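Local coordinates for protein HP0420 homologue (Helicobacter felis, PDB 3LW3) that is of unknown function but adopts the hotdog fold, shared by many acyl-CoA thioesterases and dehydratases, and forms a two-chain assembly through a disulfide-linked interface, at residues 15-20 / 71-76; 26-31 / 61-66; 77-82 / 128-133; 96-101 / 112-117. All coordinates share one frame; numbering follows the deposited sequence.

Contact 1 (15-20 / 71-76)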
loop_
_atom_site.group_PDB
_atom_site.type_symbol
_atom_site.label_atom_id
_atom_site.label_comp_id
_atom_site.label_asym_id
_atom_site.label_seq_id
_atom_site.Cartn_x
_atom_site.Cartn_y
_atom_site.Cartn_z
ATOM N N GLY B 15 4.374 14.799 -17.711
ATOM C CA GLY B 15 2.963 14.584 -18.049
ATOM C C GLY B 15 2.167 13.785 -17.002
ATOM O O GLY B 15 1.004 13.368 -17.215
ATOM N N LEU B 16 2.786 13.577 -15.847
ATOM C CA LEU B 16 2.143 12.754 -14.813
ATOM C C LEU B 16 1.240 13.658 -13.966
ATOM O O LEU B 16 1.712 14.628 -13.343
ATOM C CB LEU B 16 3.197 12.072 -13.968
ATOM C CG LEU B 16 2.602 11.137 -12.930
ATOM C CD1 LEU B 16 2.091 9.924 -13.649
ATOM C CD2 LEU B 16 3.668 10.780 -11.920
ATOM N N LEU B 17 -0.055 13.362 -13.979
ATOM C CA LEU B 17 -1.077 14.167 -13.316
ATOM C C LEU B 17 -1.423 13.711 -11.912
ATOM O O LEU B 17 -2.021 14.473 -11.145
ATOM C CB LEU B 17 -2.364 14.154 -14.154
ATOM C CG LEU B 17 -2.237 14.595 -15.623
ATOM C CD1 LEU B 17 -3.626 14.888 -16.189
ATOM C CD2 LEU B 17 -1.307 15.786 -15.730
ATOM N N VAL B 18 -1.085 12.468 -11.568
ATOM C CA VAL B 18 -1.519 11.878 -10.310
ATOM C C VAL B 18 -0.396 11.881 -9.259
ATOM O O VAL B 18 0.781 11.885 -9.584
ATOM C CB VAL B 18 -2.092 10.450 -10.584
ATOM C CG1 VAL B 18 -0.968 9.518 -10.975
ATOM C CG2 VAL B 18 -2.944 9.952 -9.416
ATOM N N CYS B 19 -0.779 11.870 -7.987
ATOM C CA CYS B 19 0.169 11.840 -6.875
ATOM C C CYS B 19 1.290 12.870 -6.989
ATOM O O CYS B 19 2.468 12.565 -6.869
ATOM C CB CYS B 19 0.727 10.433 -6.646
ATOM S SG CYS B 19 -0.537 9.278 -5.894
ATOM N N THR B 20 0.895 14.118 -7.174
ATOM C CA THR B 20 1.900 15.147 -7.306
ATOM C C THR B 20 2.807 15.317 -6.079
ATOM O O THR B 20 3.913 15.832 -6.226
ATOM C CB THR B 20 1.312 16.498 -7.754
ATOM O OG1 THR B 20 0.444 17.039 -6.747
ATOM C CG2 THR B 20 0.562 16.314 -9.086
ATOM N N ALA B 71 -1.285 4.298 -14.418
ATOM C CA ALA B 71 -1.872 3.710 -15.617
ATOM C C ALA B 71 -3.095 4.501 -16.095
ATOM O O ALA B 71 -3.323 4.610 -17.306
ATOM C CB ALA B 71 -2.301 2.224 -15.338
ATOM N N LEU B 72 -3.882 4.984 -15.140
ATOM C CA LEU B 72 -5.067 5.800 -15.452
ATOM C C LEU B 72 -4.686 7.291 -15.599
ATOM O O LEU B 72 -5.201 7.993 -16.484
ATOM C CB LEU B 72 -6.131 5.630 -14.371
ATOM C CG LEU B 72 -7.397 6.441 -14.577
ATOM C CD1 LEU B 72 -7.990 5.982 -15.876
ATOM C CD2 LEU B 72 -8.288 6.170 -13.404
ATOM N N ASN B 73 -3.768 7.759 -14.751
ATOM C CA ASN B 73 -3.195 9.099 -14.819
ATOM C C ASN B 73 -4.245 10.224 -14.859
ATOM O O ASN B 73 -4.178 11.096 -15.704
ATOM C CB ASN B 73 -2.229 9.234 -16.013
ATOM C CG ASN B 73 -1.400 10.513 -15.963
ATOM O OD1 ASN B 73 -1.018 11.045 -17.009
ATOM N ND2 ASN B 73 -1.163 11.041 -14.774
ATOM N N LYS B 74 -5.202 10.181 -13.946
ATOM C CA LYS B 74 -6.219 11.221 -13.822
ATOM C C LYS B 74 -6.067 12.034 -12.534
ATOM O O LYS B 74 -5.912 11.476 -11.427
ATOM C CB LYS B 74 -7.617 10.621 -13.859
ATOM C CG LYS B 74 -7.906 9.840 -15.105
ATOM C CD LYS B 74 -8.843 10.627 -16.037
ATOM C CE LYS B 74 -8.529 10.394 -17.527
ATOM N NZ LYS B 74 -9.321 9.286 -18.118
ATOM N N LYS B 75 -6.173 13.356 -12.697
ATOM C CA LYS B 75 -6.058 14.338 -11.618
ATOM C C LYS B 75 -6.785 13.914 -10.319
ATOM O O LYS B 75 -6.158 13.536 -9.292
ATOM C CB LYS B 75 -6.618 15.676 -12.156
ATOM C CG LYS B 75 -6.415 16.935 -11.271
ATOM C CD LYS B 75 -6.984 18.220 -11.957
ATOM C CE LYS B 75 -7.347 19.324 -10.926
ATOM N NZ LYS B 75 -7.600 20.677 -11.537
ATOM N N ASN B 76 -8.099 13.961 -10.356
ATOM C CA ASN B 76 -8.862 13.768 -9.133
ATOM C C ASN B 76 -9.256 12.307 -8.931
ATOM O O ASN B 76 -10.419 11.978 -8.927
ATOM C CB ASN B 76 -10.096 14.671 -9.169
ATOM C CG ASN B 76 -9.733 16.156 -9.314
ATOM O OD1 ASN B 76 -8.851 16.655 -8.605
ATOM N ND2 ASN B 76 -10.410 16.868 -10.247
#

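Contact 2 (26-31 / 61-66)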
loop_
_atom_site.group_PDB
_atom_site.type_symbol
_atom_site.label_atom_id
_atom_site.label_comp_id
_atom_site.label_asym_id
_atom_site.label_seq_id
_atom_site.Cartn_x
_atom_site.Cartn_y
_atom_site.Cartn_z
ATOM N N LEU B 26 10.343 7.031 -1.447
ATOM C CA LEU B 26 9.627 6.282 -0.409
ATOM C C LEU B 26 8.679 5.256 -1.041
ATOM O O LEU B 26 7.990 4.492 -0.323
ATOM C CB LEU B 26 8.817 7.197 0.526
ATOM C CG LEU B 26 9.326 8.596 0.952
ATOM C CD1 LEU B 26 8.569 9.199 2.143
ATOM C CD2 LEU B 26 10.768 8.662 1.207
ATOM N N CYS B 27 8.641 5.192 -2.376
ATOM C CA CYS B 27 7.626 4.323 -3.019
ATOM C C CYS B 27 8.232 3.388 -4.068
ATOM O O CYS B 27 8.441 2.190 -3.821
ATOM C CB CYS B 27 6.532 5.183 -3.637
ATOM S SG CYS B 27 5.199 4.225 -4.380
ATOM N N ALA B 28 8.544 3.958 -5.227
ATOM C CA ALA B 28 9.067 3.241 -6.387
ATOM C C ALA B 28 9.436 4.300 -7.426
ATOM O O ALA B 28 8.896 5.403 -7.447
ATOM C CB ALA B 28 8.020 2.274 -6.978
ATOM N N GLU B 29 10.373 3.947 -8.282
ATOM C CA GLU B 29 10.775 4.820 -9.397
ATOM C C GLU B 29 9.837 4.627 -10.601
ATOM O O GLU B 29 9.602 3.479 -11.037
ATOM C CB GLU B 29 12.222 4.547 -9.818
ATOM C CG GLU B 29 12.640 5.392 -10.996
ATOM C CD GLU B 29 14.007 4.994 -11.549
ATOM O OE1 GLU B 29 14.469 3.853 -11.306
ATOM O OE2 GLU B 29 14.627 5.817 -12.256
ATOM N N LEU B 30 9.336 5.732 -11.146
ATOM C CA LEU B 30 8.479 5.648 -12.309
ATOM C C LEU B 30 9.357 5.366 -13.506
ATOM O O LEU B 30 10.327 6.091 -13.730
ATOM C CB LEU B 30 7.785 6.980 -12.540
ATOM C CG LEU B 30 6.855 7.067 -13.749
ATOM C CD1 LEU B 30 5.718 6.029 -13.728
ATOM C CD2 LEU B 30 6.345 8.487 -13.812
ATOM N N ILE B 31 8.979 4.366 -14.286
ATOM C CA ILE B 31 9.703 3.926 -15.476
ATOM C C ILE B 31 8.991 4.347 -16.771
ATOM O O ILE B 31 9.637 4.872 -17.703
ATOM C CB ILE B 31 9.923 2.434 -15.485
ATOM C CG1 ILE B 31 10.586 1.945 -14.197
ATOM C CG2 ILE B 31 10.683 2.046 -16.745
ATOM C CD1 ILE B 31 11.931 2.567 -13.975
ATOM N N VAL B 61 2.645 -3.201 -1.618
ATOM C CA VAL B 61 1.349 -2.728 -2.091
ATOM C C VAL B 61 1.442 -1.225 -2.485
ATOM O O VAL B 61 0.804 -0.811 -3.425
ATOM C CB VAL B 61 0.287 -3.017 -1.062
ATOM C CG1 VAL B 61 -1.057 -2.454 -1.524
ATOM C CG2 VAL B 61 0.257 -4.551 -0.788
ATOM N N GLY B 62 2.224 -0.434 -1.762
ATOM C CA GLY B 62 2.388 1.002 -2.037
ATOM C C GLY B 62 2.945 1.191 -3.450
ATOM O O GLY B 62 2.432 1.993 -4.211
ATOM N N ALA B 63 3.961 0.395 -3.821
ATOM C CA ALA B 63 4.526 0.474 -5.180
ATOM C C ALA B 63 3.454 0.094 -6.242
ATOM O O ALA B 63 3.288 0.789 -7.260
ATOM C CB ALA B 63 5.736 -0.434 -5.286
ATOM N N ALA B 64 2.713 -0.992 -5.973
ATOM C CA ALA B 64 1.670 -1.477 -6.886
ATOM C C ALA B 64 0.603 -0.394 -7.052
ATOM O O ALA B 64 0.136 -0.099 -8.169
ATOM C CB ALA B 64 1.061 -2.734 -6.346
ATOM N N SER B 65 0.244 0.234 -5.942
ATOM C CA SER B 65 -0.764 1.315 -5.902
ATOM C C SER B 65 -0.383 2.505 -6.804
ATOM O O SER B 65 -1.187 3.000 -7.597
ATOM C CB SER B 65 -0.988 1.803 -4.445
ATOM O OG SER B 65 -1.589 0.801 -3.637
ATOM N N PHE B 66 0.860 2.946 -6.674
ATOM C CA PHE B 66 1.394 3.993 -7.500
ATOM C C PHE B 66 1.342 3.591 -8.961
ATOM O O PHE B 66 0.846 4.378 -9.779
ATOM C CB PHE B 66 2.802 4.322 -7.042
ATOM C CG PHE B 66 3.475 5.411 -7.821
ATOM C CD1 PHE B 66 2.807 6.586 -8.182
ATOM C CD2 PHE B 66 4.825 5.302 -8.113
ATOM C CE1 PHE B 66 3.467 7.596 -8.887
ATOM C CE2 PHE B 66 5.505 6.294 -8.781
ATOM C CZ PHE B 66 4.818 7.448 -9.211
#

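Contact 3 (77-82 / 128-133)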
loop_
_atom_site.group_PDB
_atom_site.type_symbol
_atom_site.label_atom_id
_atom_site.label_comp_id
_atom_site.label_asym_id
_atom_site.label_seq_id
_atom_site.Cartn_x
_atom_site.Cartn_y
_atom_site.Cartn_z
ATOM N N SER B 77 -8.273 11.442 -8.717
ATOM C CA SER B 77 -8.547 10.012 -8.570
ATOM C C SER B 77 -8.066 9.473 -7.221
ATOM O O SER B 77 -7.066 9.967 -6.661
ATOM C CB SER B 77 -7.921 9.218 -9.721
ATOM O OG SER B 77 -6.492 9.280 -9.726
ATOM N N LEU B 78 -8.770 8.458 -6.731
ATOM C CA LEU B 78 -8.468 7.773 -5.474
ATOM C C LEU B 78 -8.575 6.286 -5.684
ATOM O O LEU B 78 -9.513 5.800 -6.316
ATOM C CB LEU B 78 -9.501 8.121 -4.390
ATOM C CG LEU B 78 -9.502 9.528 -3.813
ATOM C CD1 LEU B 78 -10.708 9.730 -2.886
ATOM C CD2 LEU B 78 -8.223 9.821 -3.059
ATOM N N ILE B 79 -7.681 5.538 -5.049
ATOM C CA ILE B 79 -7.907 4.108 -4.909
ATOM C C ILE B 79 -8.987 3.860 -3.855
ATOM O O ILE B 79 -8.868 4.301 -2.702
ATOM C CB ILE B 79 -6.591 3.355 -4.512
ATOM C CG1 ILE B 79 -5.525 3.522 -5.627
ATOM C CG2 ILE B 79 -6.902 1.911 -4.165
ATOM C CD1 ILE B 79 -4.172 3.030 -5.204
ATOM N N SER B 80 -10.031 3.157 -4.265
ATOM C CA SER B 80 -11.163 2.816 -3.381
ATOM C C SER B 80 -11.103 1.413 -2.786
ATOM O O SER B 80 -11.671 1.154 -1.708
ATOM C CB SER B 80 -12.511 2.998 -4.109
ATOM O OG SER B 80 -12.529 2.262 -5.319
ATOM N N SER B 81 -10.457 0.484 -3.488
ATOM C CA SER B 81 -10.354 -0.892 -2.988
ATOM C C SER B 81 -9.313 -1.653 -3.772
ATOM O O SER B 81 -8.892 -1.230 -4.857
ATOM C CB SER B 81 -11.692 -1.628 -3.022
ATOM O OG SER B 81 -12.085 -1.877 -4.335
ATOM N N MET B 82 -8.876 -2.758 -3.201
ATOM C CA MET B 82 -7.937 -3.635 -3.877
ATOM C C MET B 82 -8.040 -5.048 -3.359
ATOM O O MET B 82 -8.446 -5.281 -2.220
ATOM C CB MET B 82 -6.503 -3.129 -3.642
ATOM C CG MET B 82 -6.031 -3.287 -2.196
ATOM S SD MET B 82 -4.446 -2.464 -1.859
ATOM C CE MET B 82 -4.816 -0.744 -2.064
ATOM N N PHE B 128 -6.887 -3.269 -8.608
ATOM C CA PHE B 128 -7.169 -2.038 -7.873
ATOM C C PHE B 128 -8.407 -1.386 -8.488
ATOM O O PHE B 128 -8.545 -1.357 -9.705
ATOM C CB PHE B 128 -5.994 -1.061 -7.979
ATOM C CG PHE B 128 -4.748 -1.580 -7.315
ATOM C CD1 PHE B 128 -4.407 -1.157 -6.053
ATOM C CD2 PHE B 128 -3.974 -2.570 -7.948
ATOM C CE1 PHE B 128 -3.285 -1.691 -5.415
ATOM C CE2 PHE B 128 -2.860 -3.097 -7.338
ATOM C CZ PHE B 128 -2.536 -2.682 -6.050
ATOM N N GLU B 129 -9.273 -0.845 -7.659
ATOM C CA GLU B 129 -10.423 -0.108 -8.159
ATOM C C GLU B 129 -10.098 1.352 -7.858
ATOM O O GLU B 129 -9.645 1.678 -6.738
ATOM C CB GLU B 129 -11.715 -0.528 -7.465
ATOM C CG GLU B 129 -11.935 -2.036 -7.436
ATOM C CD GLU B 129 -12.183 -2.647 -8.794
ATOM O OE1 GLU B 129 -12.744 -1.918 -9.646
ATOM O OE2 GLU B 129 -11.818 -3.856 -9.014
ATOM N N ILE B 130 -10.302 2.222 -8.855
ATOM C CA ILE B 130 -9.994 3.621 -8.746
ATOM C C ILE B 130 -11.226 4.432 -9.052
ATOM O O ILE B 130 -11.897 4.136 -10.029
ATOM C CB ILE B 130 -8.813 4.044 -9.672
ATOM C CG1 ILE B 130 -7.502 3.298 -9.265
ATOM C CG2 ILE B 130 -8.695 5.562 -9.686
ATOM C CD1 ILE B 130 -6.364 3.458 -10.258
ATOM N N LEU B 131 -11.543 5.407 -8.195
ATOM C CA LEU B 131 -12.675 6.332 -8.417
ATOM C C LEU B 131 -12.171 7.696 -8.930
ATOM O O LEU B 131 -11.121 8.197 -8.475
ATOM C CB LEU B 131 -13.484 6.552 -7.134
ATOM C CG LEU B 131 -14.115 5.355 -6.426
ATOM C CD1 LEU B 131 -14.971 5.825 -5.256
ATOM C CD2 LEU B 131 -14.912 4.456 -7.391
ATOM N N VAL B 132 -12.915 8.305 -9.858
ATOM C CA VAL B 132 -12.515 9.592 -10.392
ATOM C C VAL B 132 -13.620 10.576 -10.072
ATOM O O VAL B 132 -14.784 10.276 -10.278
ATOM C CB VAL B 132 -12.260 9.528 -11.900
ATOM C CG1 VAL B 132 -11.928 10.903 -12.436
ATOM C CG2 VAL B 132 -11.115 8.540 -12.211
ATOM N N PHE B 133 -13.247 11.725 -9.527
ATOM C CA PHE B 133 -14.192 12.778 -9.145
ATOM C C PHE B 133 -14.075 13.996 -10.046
ATOM O O PHE B 133 -13.013 14.238 -10.635
ATOM C CB PHE B 133 -13.910 13.216 -7.717
ATOM C CG PHE B 133 -13.862 12.084 -6.766
ATOM C CD1 PHE B 133 -12.693 11.352 -6.615
ATOM C CD2 PHE B 133 -14.994 11.714 -6.064
ATOM C CE1 PHE B 133 -12.658 10.262 -5.749
ATOM C CE2 PHE B 133 -14.979 10.633 -5.192
ATOM C CZ PHE B 133 -13.800 9.906 -5.021
#

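Contact 4 (96-101 / 112-117)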
loop_
_atom_site.group_PDB
_atom_site.type_symbol
_atom_site.label_atom_id
_atom_site.label_comp_id
_atom_site.label_asym_id
_atom_site.label_seq_id
_atom_site.Cartn_x
_atom_site.Cartn_y
_atom_site.Cartn_z
ATOM N N ILE B 96 12.061 -5.082 -8.111
ATOM C CA ILE B 96 10.689 -5.553 -8.492
ATOM C C ILE B 96 10.000 -4.583 -9.470
ATOM O O ILE B 96 9.776 -3.414 -9.096
ATOM C CB ILE B 96 9.795 -5.671 -7.248
ATOM C CG1 ILE B 96 10.531 -6.405 -6.129
ATOM C CG2 ILE B 96 8.515 -6.400 -7.575
ATOM C CD1 ILE B 96 10.989 -7.832 -6.561
ATOM N N TYR B 97 9.694 -5.042 -10.689
ATOM C CA TYR B 97 8.959 -4.209 -11.673
ATOM C C TYR B 97 7.448 -4.433 -11.551
ATOM O O TYR B 97 6.962 -5.574 -11.658
ATOM C CB TYR B 97 9.427 -4.552 -13.089
ATOM C CG TYR B 97 10.781 -3.977 -13.383
ATOM C CD1 TYR B 97 10.920 -2.679 -13.868
ATOM C CD2 TYR B 97 11.925 -4.720 -13.109
ATOM C CE1 TYR B 97 12.162 -2.124 -14.132
ATOM C CE2 TYR B 97 13.166 -4.182 -13.340
ATOM C CZ TYR B 97 13.276 -2.897 -13.872
ATOM O OH TYR B 97 14.526 -2.366 -14.101
ATOM N N PHE B 98 6.711 -3.348 -11.300
ATOM C CA PHE B 98 5.257 -3.447 -11.252
ATOM C C PHE B 98 4.660 -2.877 -12.517
ATOM O O PHE B 98 4.825 -1.685 -12.805
ATOM C CB PHE B 98 4.676 -2.688 -10.059
ATOM C CG PHE B 98 5.089 -3.280 -8.716
ATOM C CD1 PHE B 98 4.268 -4.206 -8.054
ATOM C CD2 PHE B 98 6.297 -2.921 -8.121
ATOM C CE1 PHE B 98 4.649 -4.729 -6.832
ATOM C CE2 PHE B 98 6.669 -3.494 -6.855
ATOM C CZ PHE B 98 5.828 -4.351 -6.234
ATOM N N ASN B 99 3.949 -3.727 -13.252
ATOM C CA ASN B 99 3.345 -3.373 -14.545
ATOM C C ASN B 99 1.823 -3.318 -14.384
ATOM O O ASN B 99 1.210 -4.354 -14.093
ATOM C CB ASN B 99 3.733 -4.439 -15.578
ATOM C CG ASN B 99 5.246 -4.591 -15.720
ATOM O OD1 ASN B 99 5.975 -3.598 -15.763
ATOM N ND2 ASN B 99 5.733 -5.841 -15.751
ATOM N N ALA B 100 1.252 -2.122 -14.542
ATOM C CA ALA B 100 -0.198 -1.886 -14.403
ATOM C C ALA B 100 -0.826 -1.827 -15.795
ATOM O O ALA B 100 -0.284 -1.196 -16.727
ATOM C CB ALA B 100 -0.436 -0.596 -13.723
ATOM N N THR B 101 -2.035 -2.343 -15.906
ATOM C CA THR B 101 -2.814 -2.247 -17.149
ATOM C C THR B 101 -4.282 -2.036 -16.767
ATOM O O THR B 101 -4.849 -2.785 -15.952
ATOM C CB THR B 101 -2.696 -3.525 -18.009
ATOM O OG1 THR B 101 -1.326 -3.862 -18.258
ATOM C CG2 THR B 101 -3.507 -3.383 -19.376
ATOM N N ILE B 112 -7.805 -1.693 -12.501
ATOM C CA ILE B 112 -6.434 -1.757 -13.024
ATOM C C ILE B 112 -5.808 -3.016 -12.435
ATOM O O ILE B 112 -5.884 -3.258 -11.213
ATOM C CB ILE B 112 -5.578 -0.500 -12.649
ATOM C CG1 ILE B 112 -6.088 0.792 -13.316
ATOM C CG2 ILE B 112 -4.116 -0.652 -13.119
ATOM C CD1 ILE B 112 -7.391 1.218 -13.039
ATOM N N ARG B 113 -5.220 -3.836 -13.292
ATOM C CA ARG B 113 -4.536 -5.051 -12.865
ATOM C C ARG B 113 -3.031 -4.755 -12.794
ATOM O O ARG B 113 -2.471 -4.115 -13.685
ATOM C CB ARG B 113 -4.830 -6.161 -13.882
ATOM C CG ARG B 113 -3.846 -7.272 -13.933
ATOM C CD ARG B 113 -4.194 -8.362 -13.044
ATOM N NE ARG B 113 -5.628 -8.664 -13.029
ATOM C CZ ARG B 113 -6.177 -9.820 -13.404
ATOM N NH1 ARG B 113 -5.417 -10.821 -13.878
ATOM N NH2 ARG B 113 -7.499 -9.976 -13.301
ATOM N N VAL B 114 -2.383 -5.209 -11.722
ATOM C CA VAL B 114 -0.958 -4.963 -11.532
ATOM C C VAL B 114 -0.244 -6.293 -11.316
ATOM O O VAL B 114 -0.711 -7.141 -10.546
ATOM C CB VAL B 114 -0.654 -3.998 -10.367
ATOM C CG1 VAL B 114 0.830 -3.787 -10.242
ATOM C CG2 VAL B 114 -1.319 -2.637 -10.605
ATOM N N GLU B 115 0.842 -6.523 -12.041
ATOM C CA GLU B 115 1.669 -7.710 -11.786
ATOM C C GLU B 115 3.039 -7.210 -11.421
ATOM O O GLU B 115 3.571 -6.292 -12.044
ATOM C CB GLU B 115 1.789 -8.570 -13.012
ATOM C CG GLU B 115 0.464 -9.138 -13.435
ATOM C CD GLU B 115 0.566 -10.058 -14.623
ATOM O OE1 GLU B 115 1.634 -10.113 -15.291
ATOM O OE2 GLU B 115 -0.449 -10.724 -14.898
ATOM N N GLY B 116 3.617 -7.800 -10.385
ATOM C CA GLY B 116 4.967 -7.428 -10.002
ATOM C C GLY B 116 5.895 -8.570 -10.345
ATOM O O GLY B 116 5.550 -9.750 -10.056
ATOM N N GLU B 117 7.035 -8.247 -10.952
ATOM C CA GLU B 117 7.973 -9.283 -11.368
ATOM C C GLU B 117 9.379 -9.044 -10.890
ATOM O O GLU B 117 9.886 -7.915 -10.918
ATOM C CB GLU B 117 8.022 -9.406 -12.870
ATOM C CG GLU B 117 6.711 -9.708 -13.543
ATOM C CD GLU B 117 6.914 -9.778 -15.050
ATOM O OE1 GLU B 117 7.867 -9.156 -15.601
ATOM O OE2 GLU B 117 6.084 -10.450 -15.703
HETATM O O HOH W 1 3.666 -8.005 -16.197
#

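Contact 1 (15-20 / 71-76)
Asn73 meets the chain at Gly15 to Leu17 with its flat amide, which lies against the backbone of these residues, with leucine and valine carbons around it. Its CG stands 3.7 Å from Leu17 N and 3.9 Å from Gly15 O, so the amide group sits beside one peptide N-H and one peptide carbonyl of the same loop. Leu17 crosses the Asn73 side chain at about a right angle, and its CD1 reaches back to Asn73 O at 3.9 Å. The neighbouring Leu16 points its CB away, but its CD1 branch returns beside the amide. A little further along, Val18 lays CG2 3.9 Å from Lys74 O, while Leu17 O comes within 4.1 Å of Lys75 CA.

One backbone feature and one side-chain torsion set this up. Asn73 is the first residue beyond helix 57-72 to leave helical torsions, and its positive phi (53°) turns the chain away from the helix. Its CG, anti to the backbone N (chi1 -168°), then extends to the loop. The carbonyl of Lys74 also accepts a hydrogen bond from Ser77 OG, which ties this segment to the start of strand 77-86. On the loop side, Leu16 packs on Leu30 and Cys70, and a disulfide from Cys19 to Cys50 of the second subunit anchors the loop to the partner chain.

The chemistry is that of a polar side chain just past a helix, set against loop backbone. An amide has both a donor and an acceptor, and could therefore serve the Leu17 N-H and the Gly15 carbonyl together.

Contact 2 (26-31 / 61-66)
Cys27 and Ala63 bring their CA atoms to 5.4 Å where the loop entering strand 29-34 runs past helix 57-72, the long helix around which the sheet of the hotdog fold wraps. No hydrogen bond spans the two segments, and the contact is buried packing. The Cys27 sulfur, anti to its backbone N (chi1 -177°), is directed at the helix, where SG lies 3.6 Å from Gly62 O and equally close, 3.6 Å, to Phe66 CB. The same sulfur stands 4.8 Å from the centroid of the Phe66 ring, an oblique sulfur-aromatic contact. Small residues permit the close approach alongside: Ala28 CB touches Ala63 CB at 3.9 Å. The Phe66 ring reaches on toward the strand, with CE2 3.8 Å from Ala28 O and 4.4 Å from Leu30 CB, and also packs on Leu22 and Val40. His56 of the second subunit packs on Cys27. Within the helix, Ser65 turns its hydroxyl back along the chain, so that Val61 O is gripped twice, by Ser65 N and by Ser65 OG at 2.9 Å, the hydroxyl lying 45° above the carbonyl plane.

Contact 3 (77-82 / 128-133)
Met82 and Phe128 lie side by side, pointing the same way, at one end of the apolar face that this strand pair turns toward helix 57-72. Met82 CB rests 3.8 Å from Phe128 CD1. Chi1 (69°) sets Met82 CG between the backbone N and the carbonyl carbon; a bend at chi3 places CE, and SD and CE both lie near Phe128 CE1 in an oblique Met-aromatic contact. Ile79 and Ile130 follow on the same face, Ile79 CG1 lying 4.1 Å from Ile130 CG1. Next comes Ser77 CB, 3.7 Å from Ile130 CG2. Val61, Ser65 and Leu69 of the helix pack onto this row.

The opposite face is more mixed. Leu78 CD1 meets Phe133 CE1 at 3.5 Å, their side chains crossing at about a right angle, while Leu131 CG packs against Ser80. Leu78 and Leu131 form a hydrogen-bonded antiparallel pair with both N-H to O bonds made. Beyond it the register slips by one residue: Ser80 and Ser81 both face Glu129 in a classic beta bulge. Ser80 N donates to Glu129 O at 2.9 Å, and Glu129 N donates to Ser81 O at 2.9 Å in an almost straight bond (177°). Ser81 OG sits only 3.1 Å from Glu129 CG, a tight approach to the aliphatic part of that residue, whose OE1 is hydrogen-bonded to Thr111.

Ser81 and Met82 also pair in an antiparallel ladder with a strand of the second subunit, so strand 77-86 is the edge across which two hotdog sheets join in the dimer.

Contact 4 (96-101 / 112-117)
Tyr97 to Thr101 and Arg113 to Glu117 pair in a beta hairpin, the middle two-strand unit of the curved hotdog sheet. Three hydrogen-bonded antiparallel pairs, Tyr97 with Glu117, Asn99 with Glu115 and Thr101 with Arg113, each make both backbone bonds; Asn99 N to Glu115 O, at 2.9 Å, is nearly straight (172°). Between them, Phe98 and Ala100 face the helix together with Val114. The Phe98 ring, with CG anti to the carbonyl carbon (chi1 -65°), comes alongside Gly116, with CD1 3.8 Å from Gly116 CA; a CB there would run into the ring. Val114 CG1 meets the Phe98 ring at its edge, while CG2 turns to Ala100 CB at 3.8 Å, and Ile112 CG2 approaches that methyl at 3.7 Å.

The other face is polar. One water bridges the strands: it accepts from Asn99 ND2 at 3.0 Å, donates to Glu115 OE1 at 3.1 Å, and donates weakly to Glu117 OE2. Asn99 OD1 is held by Thr39 and Arg113 NE by a salt bridge to Asp127, both from neighbouring strands. Apolar inside and water-bridged outside, with Ala63, Ala64 and Ala67 of helix 57-72 against the inner face, this is the helix-cradling sheet of a hotdog fold.

The four contacts sample one hotdog domain in which helix 57-72 lies against a six-stranded antiparallel sheet. Contacts 1 and 2 both use the helix, centres about 13 Å apart, and contact 2 is nested in the loop closed by contact 1. Contacts 3 and 4 follow in the chain, contact 4 within the loop closed by contact 3; their centres are about 16 Å apart, and a probable hydrogen bond from Phe128 N to Ile112 O joins their neighbouring strands. Contacts 2 and 4 are closest, about 10 Å between centres, joined where Phe98 packs on Ala63 and Ala64. The N-terminal loop, the helix and the edge strand face the partner, while no other chain touches the segments of contact 4.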